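Local atomic coordinates of plant cysteine oxidase 2 (Arabidopsis thaliana, PDB entry 7CXZ), a protein that oxidises N-terminal cysteine residues with molecular oxygen at an iron centre, preparing group VII ethylene response factors for degradation by the N-end rule pathway. Residues S127-P132 / P163-N168; S139-A144 / W224-E229. All blocks are in the same frame, centred on the assembly; numbering follows the deposited sequence.

Contact 1 of 2, residues S127-P132 / P163-N168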
# COMPACT_ATOMS: atom_id res chain seq x y z
N SER A 127 -7.71 5.32 5.29
CA SER A 127 -7.04 6.06 4.24
C SER A 127 -7.57 7.48 4.17
O SER A 127 -8.69 7.77 4.61
CB SER A 127 -7.19 5.38 2.89
OG SER A 127 -8.54 5.46 2.41
N TYR A 128 -6.77 8.34 3.53
CA TYR A 128 -7.02 9.79 3.48
C TYR A 128 -6.53 10.35 2.16
O TYR A 128 -5.65 9.77 1.51
CB TYR A 128 -6.27 10.55 4.59
CG TYR A 128 -6.40 10.06 6.00
CD1 TYR A 128 -5.54 9.09 6.49
CD2 TYR A 128 -7.33 10.62 6.88
CE1 TYR A 128 -5.61 8.67 7.83
CE2 TYR A 128 -7.40 10.21 8.21
CZ TYR A 128 -6.55 9.24 8.67
OH TYR A 128 -6.60 8.82 10.00
N ASP A 129 -7.04 11.54 1.80
CA ASP A 129 -6.42 12.37 0.77
C ASP A 129 -6.27 13.80 1.28
O ASP A 129 -7.08 14.27 2.09
CB ASP A 129 -7.25 12.37 -0.53
CG ASP A 129 -7.03 11.10 -1.32
OD1 ASP A 129 -5.85 10.85 -1.65
OD2 ASP A 129 -8.01 10.36 -1.56
N TRP A 130 -5.23 14.48 0.81
CA TRP A 130 -5.03 15.87 1.21
C TRP A 130 -6.18 16.75 0.75
O TRP A 130 -6.75 16.54 -0.32
CB TRP A 130 -3.73 16.45 0.63
CG TRP A 130 -2.52 15.68 0.98
CD1 TRP A 130 -1.63 15.09 0.12
CD2 TRP A 130 -2.05 15.41 2.31
NE1 TRP A 130 -0.65 14.44 0.84
CE2 TRP A 130 -0.88 14.62 2.18
CE3 TRP A 130 -2.51 15.74 3.58
CZ2 TRP A 130 -0.16 14.16 3.28
CZ3 TRP A 130 -1.80 15.27 4.69
CH2 TRP A 130 -0.64 14.50 4.53
N VAL A 131 -6.52 17.73 1.58
CA VAL A 131 -7.34 18.85 1.15
C VAL A 131 -6.41 19.85 0.48
O VAL A 131 -5.57 20.47 1.15
CB VAL A 131 -8.09 19.48 2.34
CG1 VAL A 131 -8.84 20.72 1.85
CG2 VAL A 131 -9.05 18.47 2.96
N PRO A 132 -6.49 20.02 -0.84
CA PRO A 132 -5.53 20.90 -1.52
C PRO A 132 -5.64 22.35 -1.05
O PRO A 132 -6.73 22.85 -0.75
CB PRO A 132 -5.90 20.78 -3.00
CG PRO A 132 -6.81 19.61 -3.10
CD PRO A 132 -7.46 19.42 -1.76
N PRO A 163 -2.51 9.21 -7.42
CA PRO A 163 -1.56 10.13 -6.79
C PRO A 163 -2.22 11.13 -5.86
O PRO A 163 -1.59 11.52 -4.87
CB PRO A 163 -0.88 10.81 -7.99
CG PRO A 163 -0.88 9.70 -9.03
CD PRO A 163 -2.24 9.04 -8.86
N ALA A 164 -3.48 11.53 -6.13
CA ALA A 164 -4.15 12.51 -5.29
C ALA A 164 -5.64 12.22 -5.15
O ALA A 164 -6.44 13.14 -5.00
CB ALA A 164 -3.96 13.92 -5.84
N ASP A 165 -6.03 10.94 -5.18
CA ASP A 165 -7.41 10.56 -4.95
C ASP A 165 -7.44 9.08 -4.60
O ASP A 165 -6.45 8.37 -4.77
CB ASP A 165 -8.29 10.84 -6.18
CG ASP A 165 -9.76 11.08 -5.82
OD1 ASP A 165 -10.14 11.03 -4.64
OD2 ASP A 165 -10.56 11.30 -6.73
N GLY A 166 -8.59 8.62 -4.12
CA GLY A 166 -8.72 7.20 -3.82
C GLY A 166 -7.97 6.76 -2.59
O GLY A 166 -7.84 5.55 -2.37
N GLY A 167 -7.48 7.70 -1.78
CA GLY A 167 -6.84 7.37 -0.52
C GLY A 167 -5.34 7.23 -0.69
O GLY A 167 -4.78 6.14 -0.44
N ASN A 168 -4.67 8.32 -1.08
CA ASN A 168 -3.23 8.22 -1.27
C ASN A 168 -2.47 7.98 0.03
O ASN A 168 -1.33 7.52 -0.03
CB ASN A 168 -2.67 9.47 -1.95
CG ASN A 168 -1.22 9.27 -2.40
OD1 ASN A 168 -0.28 9.70 -1.73
ND2 ASN A 168 -1.03 8.61 -3.54
O HOH W 1 -8.83 4.27 -0.05
O HOH W 2 -5.62 15.49 -2.60
O HOH W 3 0.42 12.32 -1.09
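The carboxylate of D129 faces the backbone of the loop 163-168 and takes two of its N-H groups, one on each oxygen. D129 OD1 receives N168 N at 2.8 Å in a nearly straight bond, from above the carboxylate plane. D129 OD2 receives G167 N at 2.7 Å on its syn side, with a more bent N-H...O angle of 148°. CG of D129 stands beside its own backbone N (chi1 -78°), which swings the carboxylate over to the loop. The D129 and N168 side chains cross at about a right angle, and N168 CB lies 3.5 Å from D129 OD1. D165 OD1 comes within 3.8 Å of D129 OD2; K147 forms salt bridges with both carboxylates and probably offsets their repulsion. The fold is the cupin barrel of the cysteine dioxygenase family. Here strand 122-130 of one sheet holds the loop that leads into strand 169-174, which carries the iron ligand H170. N168 O also accepts a hydrogen bond from the iron ligand H109, so the loop is second shell to the metal. With an alanine at D129, the N-H groups of G167 and N168 would probably lose their acceptors, and K147 would have one carboxylate fewer. G167 passes close to the strand, its CA 3.4 Å from Y128 O in a CA-H...O contact. A CB on G167 would clash with S127 OG, and its backbone angles also call for glycine. One water joins S127 OG to G166 O. Another runs from W130 NE1 to N168 OD1, while N168 ND2 bonds to Y162 O.

Contact 2 of 2, residues S139-A144 / W224-E229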
# COMPACT_ATOMS: atom_id res chain seq x y z
N SER A 139 4.51 23.56 9.26
CA SER A 139 4.98 23.12 7.95
C SER A 139 4.81 21.62 7.74
O SER A 139 4.66 21.17 6.60
CB SER A 139 6.44 23.52 7.76
OG SER A 139 6.70 24.78 8.36
N ASP A 140 4.84 20.83 8.81
CA ASP A 140 4.85 19.38 8.65
C ASP A 140 3.47 18.75 8.83
O ASP A 140 3.35 17.52 8.76
CB ASP A 140 5.85 18.76 9.64
CG ASP A 140 5.46 18.96 11.11
OD1 ASP A 140 4.41 19.58 11.42
OD2 ASP A 140 6.23 18.49 11.97
N THR A 141 2.43 19.56 9.05
CA THR A 141 1.10 19.05 9.35
C THR A 141 0.09 19.63 8.37
O THR A 141 0.04 20.84 8.16
CB THR A 141 0.71 19.38 10.80
OG1 THR A 141 1.75 18.90 11.68
CG2 THR A 141 -0.62 18.78 11.18
N ARG A 142 -0.76 18.75 7.82
CA ARG A 142 -1.65 19.11 6.73
C ARG A 142 -3.02 18.50 6.95
O ARG A 142 -3.17 17.40 7.50
CB ARG A 142 -1.13 18.61 5.38
CG ARG A 142 0.18 19.17 4.88
CD ARG A 142 0.49 18.54 3.49
NE ARG A 142 -0.45 18.99 2.46
CZ ARG A 142 -0.45 18.61 1.17
NH1 ARG A 142 0.45 17.74 0.71
NH2 ARG A 142 -1.36 19.11 0.33
N LEU A 143 -4.05 19.20 6.46
CA LEU A 143 -5.42 18.73 6.57
C LEU A 143 -5.71 17.66 5.52
O LEU A 143 -5.34 17.82 4.35
CB LEU A 143 -6.38 19.91 6.39
CG LEU A 143 -7.85 19.58 6.53
CD1 LEU A 143 -8.20 19.15 7.96
CD2 LEU A 143 -8.71 20.79 6.10
N ALA A 144 -6.41 16.61 5.94
CA ALA A 144 -6.77 15.50 5.07
C ALA A 144 -8.22 15.10 5.27
O ALA A 144 -8.80 15.28 6.35
CB ALA A 144 -5.89 14.29 5.32
N TRP A 224 -5.89 15.73 10.79
CA TRP A 224 -4.62 16.39 10.56
C TRP A 224 -3.53 15.33 10.55
O TRP A 224 -3.43 14.53 11.49
CB TRP A 224 -4.33 17.42 11.64
CG TRP A 224 -5.30 18.56 11.66
CD1 TRP A 224 -6.36 18.70 12.48
CD2 TRP A 224 -5.28 19.72 10.80
NE1 TRP A 224 -7.02 19.89 12.20
CE2 TRP A 224 -6.37 20.54 11.19
CE3 TRP A 224 -4.43 20.16 9.77
CZ2 TRP A 224 -6.65 21.76 10.56
CZ3 TRP A 224 -4.71 21.38 9.15
CH2 TRP A 224 -5.80 22.17 9.56
N LEU A 225 -2.71 15.32 9.50
CA LEU A 225 -1.62 14.35 9.40
C LEU A 225 -0.29 15.07 9.53
O LEU A 225 -0.02 16.01 8.79
CB LEU A 225 -1.69 13.58 8.09
CG LEU A 225 -2.49 12.28 8.06
CD1 LEU A 225 -3.93 12.49 8.51
CD2 LEU A 225 -2.45 11.68 6.63
N LYS A 226 0.56 14.58 10.45
CA LYS A 226 1.85 15.19 10.74
C LYS A 226 2.95 14.26 10.22
O LYS A 226 2.98 13.10 10.61
CB LYS A 226 2.00 15.41 12.24
CG LYS A 226 3.31 16.03 12.66
CD LYS A 226 3.33 16.29 14.19
CE LYS A 226 2.67 17.66 14.54
NZ LYS A 226 3.62 18.78 14.22
N GLU A 227 3.82 14.77 9.35
CA GLU A 227 4.97 14.00 8.87
C GLU A 227 5.84 13.53 10.02
O GLU A 227 6.12 14.30 10.95
CB GLU A 227 5.85 14.85 7.95
CG GLU A 227 5.23 15.17 6.64
CD GLU A 227 6.22 15.84 5.69
OE1 GLU A 227 7.45 15.61 5.81
OE2 GLU A 227 5.76 16.57 4.80
N ARG A 228 6.32 12.29 9.94
CA ARG A 228 7.24 11.81 10.96
C ARG A 228 8.27 10.87 10.33
O ARG A 228 8.00 10.20 9.33
CB ARG A 228 6.50 11.13 12.12
CG ARG A 228 5.64 9.94 11.71
CD ARG A 228 6.41 8.66 11.95
NE ARG A 228 5.60 7.47 11.75
CZ ARG A 228 6.14 6.29 11.45
NH1 ARG A 228 7.46 6.18 11.33
NH2 ARG A 228 5.36 5.25 11.28
N GLU A 229 9.45 10.81 10.95
CA GLU A 229 10.54 10.04 10.36
C GLU A 229 10.26 8.54 10.42
O GLU A 229 9.67 8.03 11.37
CB GLU A 229 11.86 10.35 11.08
O HOH W 4 1.82 16.46 6.60
O HOH W 5 8.29 16.37 10.58
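D140 OD1 is gripped by two groups of these segments, K226 NZ and T141 OG1, which reach it from the same face of the carboxylate. K226 NZ lies 3.0 Å from D140 OD1 on the syn side and makes a salt bridge; its bond to OD2 is weak. T141 OG1 donates to D140 OD1 over 2.8 Å from above the plane. S138 OG bonds to the same oxygen. K226 leaves its backbone with CG anti to N (chi1 180°), then bends at chi3 and chi4, which turns NZ back over T141 to D140. Beneath these groups the strands 141-144 and 224-228 pair antiparallel, as neighbours in one sheet of the cupin barrel. R142 and L225 form the hydrogen-bonded pair, with L225 N reaching R142 O at 2.9 Å in an almost straight bond. T141 with K226 and L143 with W224 are non-hydrogen-bonded pairs, and their side chains share one face of the sheet. On that face L143 CD1 sits over the W224 six-membered ring, 3.9 Å from its centroid, in a CH-pi contact. L143 CB also packs over this ring face, 3.5 Å from W224 CZ3. F204 and F207 add aromatic contacts to the indole. On the other face A144 CB meets L225 CD1. Just before strand 141-144 begins, E227 N donates to D140 O at 2.9 Å. The salt bridge lies at the partly exposed end of the pairing, where a water bridges D140 OD2 and E227 O, so solvent probably weakens its charge attraction, while the indole contact probably relies on apolar burial.

In the fold
Both contacts involve the same antiparallel sheet, in which strands 122-130, 141-153 and 222-228 are successive neighbours. Contact 1 is the more buried and lies nearer the iron. It joins a strand to a loop, and its main bonds run from a side-chain carboxylate to backbone N-H groups. Contact 2 is partly buried and farther from the metal. It joins two strands by regular backbone pairing, with an apolar cluster toward one end and a salt bridge toward the other. The centres of contact 1 and contact 2 are about 13 Å apart. They meet where V131 N approaches L143 O, a probable hydrogen bond, and where the W130 ring makes a cation-pi contact with R142.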